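Local coordinates for transglutaminase-like enzymes, putative cysteine protease (Cytophaga hutchinsonii, PDB 3ISR), which is probably a hydrolase of the transglutaminase-like superfamily, a putative cysteine protease that would cleave peptide or amide bonds through a catalytic cysteine, at the interface of chains A and B. Residues are numbered along the deposited sequence; one frame, centred on the assembly and turned at random. Chains: chain A/B, Transglutaminase-like enzymes, putative cysteine protease.

The interface of chains A and B. Residues chain A 31, 62, 250, 256, 258; chain B 114, 117-118.
B:Phe118 inserts its ring between A:Tyr62, A:Ala250 and A:Ser256, and its 69 Å² of surface hidden by chain A exceeds that of every other residue in this patch. The backbone carbonyl oxygen of A:Ala250, in the 3-10 helix 249-251, lies over one face, offset toward the rim and 3.7 Å from CG of B:Phe118. The phenol OH of A:Tyr62 approaches CE2 of B:Phe118 from above the plane, on the same side as that carbonyl oxygen, and comes within 3.4 Å. At the edge, CB of A:Ser256 lies in the ring plane, while the hydroxyl OG of the same serine is 3.3 Å from CE1 of B:Phe118. OG stands only slightly off the ring plane, so the polarised C-H at CE1 may make this contact mildly favourable. With CG anti to the carbonyl carbon (chi1 -66°) and the ring turned by chi2 -78°, B:Phe118 presents CE1 to the serine and CE2 to the tyrosine.

B:Ile114, from the 3-10 helix 114-117, extends this packing through its CG2 branch. The methyl touches CE1 of A:Tyr62 at 3.7 Å, the two side chains crossing at about a right angle, and it also lies in plane at the edge of its own chain's B:Phe118 ring. A:Ile31, on strand 28-32, meets B:Ile114 tip to tip, CD1 to CG2 at 3.9 Å.

Packing is looser around A:Phe258, where the ring and B:Leu117 pass at a slant: their nearest carbons are spaced more widely than those of the isoleucine and tyrosine contacts, although A:Phe258 still hides 35 Å². The patch belongs to a two-fold symmetric interface between identical chains, so its twin recurs with the chains exchanged; the crystal structure alone does not establish whether this pairing, one within a deposited assembly of four copies, exists in solution. In this looser part, CD1 of B:Leu117 stands 4.1 Å from CZ of A:Phe258 and almost as near its CE2.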
loop_
_atom_site.group_PDB
_atom_site.type_symbol
_atom_site.label_atom_id
_atom_site.label_comp_id
_atom_site.label_asym_id
_atom_site.label_seq_id
_atom_site.Cartn_x
_atom_site.Cartn_y
_atom_site.Cartn_z
ATOM N N ILE A 31 -26.383 -11.884 5.791
ATOM C CA ILE A 31 -27.107 -10.618 5.730
ATOM C C ILE A 31 -27.188 -10.187 4.268
ATOM O O ILE A 31 -26.151 -9.975 3.608
ATOM C CB ILE A 31 -26.450 -9.499 6.575
ATOM C CG1 ILE A 31 -26.232 -9.991 8.017
ATOM C CG2 ILE A 31 -27.369 -8.243 6.591
ATOM C CD1 ILE A 31 -25.512 -8.984 8.910
ATOM N N TYR A 62 -30.285 -0.189 9.554
ATOM C CA TYR A 62 -29.464 0.646 10.425
ATOM C C TYR A 62 -30.280 1.875 10.812
ATOM O O TYR A 62 -31.296 2.179 10.171
ATOM C CB TYR A 62 -28.221 1.104 9.678
ATOM C CG TYR A 62 -27.275 0.007 9.202
ATOM C CD1 TYR A 62 -27.300 -1.276 9.760
ATOM C CD2 TYR A 62 -26.315 0.285 8.230
ATOM C CE1 TYR A 62 -26.422 -2.269 9.323
ATOM C CE2 TYR A 62 -25.415 -0.688 7.804
ATOM C CZ TYR A 62 -25.479 -1.965 8.361
ATOM O OH TYR A 62 -24.587 -2.914 7.941
ATOM N N ALA A 250 -19.077 -1.112 1.887
ATOM C CA ALA A 250 -19.097 -1.724 3.225
ATOM C C ALA A 250 -20.487 -1.583 3.862
ATOM O O ALA A 250 -20.877 -2.390 4.710
ATOM C CB ALA A 250 -18.010 -1.084 4.146
ATOM N N SER A 256 -23.539 -10.382 2.957
ATOM C CA SER A 256 -22.485 -10.513 3.938
ATOM C C SER A 256 -22.625 -11.893 4.575
ATOM O O SER A 256 -23.686 -12.241 5.086
ATOM C CB SER A 256 -22.578 -9.406 4.988
ATOM O OG SER A 256 -22.323 -8.151 4.372
ATOM N N PHE A 258 -21.246 -14.754 7.224
ATOM C CA PHE A 258 -20.527 -15.040 8.442
ATOM C C PHE A 258 -20.523 -16.548 8.637
ATOM O O PHE A 258 -21.462 -17.119 9.190
ATOM C CB PHE A 258 -21.172 -14.313 9.623
ATOM C CG PHE A 258 -21.164 -12.819 9.473
ATOM C CD1 PHE A 258 -22.175 -12.177 8.771
ATOM C CD2 PHE A 258 -20.137 -12.056 10.017
ATOM C CE1 PHE A 258 -22.172 -10.786 8.614
ATOM C CE2 PHE A 258 -20.113 -10.679 9.860
ATOM C CZ PHE A 258 -21.138 -10.034 9.166
ATOM N N ILE B 114 -24.746 -3.913 14.054
ATOM C CA ILE B 114 -24.248 -4.552 12.830
ATOM C C ILE B 114 -23.166 -3.755 12.088
ATOM O O ILE B 114 -22.188 -4.347 11.657
ATOM C CB ILE B 114 -25.413 -4.921 11.886
ATOM C CG1 ILE B 114 -26.338 -5.941 12.570
ATOM C CG2 ILE B 114 -24.887 -5.438 10.528
ATOM C CD1 ILE B 114 -25.708 -7.295 12.821
ATOM N N LEU B 117 -19.366 -4.389 12.565
ATOM C CA LEU B 117 -18.707 -5.591 12.076
ATOM C C LEU B 117 -17.929 -5.326 10.775
ATOM O O LEU B 117 -17.154 -6.176 10.322
ATOM C CB LEU B 117 -19.765 -6.685 11.814
ATOM C CG LEU B 117 -20.398 -7.353 13.050
ATOM C CD1 LEU B 117 -21.717 -8.069 12.687
ATOM C CD2 LEU B 117 -19.407 -8.326 13.697
ATOM N N PHE B 118 -18.169 -4.179 10.144
ATOM C CA PHE B 118 -17.669 -3.929 8.785
ATOM C C PHE B 118 -16.408 -3.087 8.737
ATOM O O PHE B 118 -16.147 -2.308 9.660
ATOM C CB PHE B 118 -18.780 -3.341 7.909
ATOM C CG PHE B 118 -19.887 -4.326 7.679
ATOM C CD1 PHE B 118 -19.734 -5.347 6.757
ATOM C CD2 PHE B 118 -21.031 -4.288 8.461
ATOM C CE1 PHE B 118 -20.761 -6.312 6.562
ATOM C CE2 PHE B 118 -22.053 -5.224 8.290
ATOM C CZ PHE B 118 -21.924 -6.235 7.347
#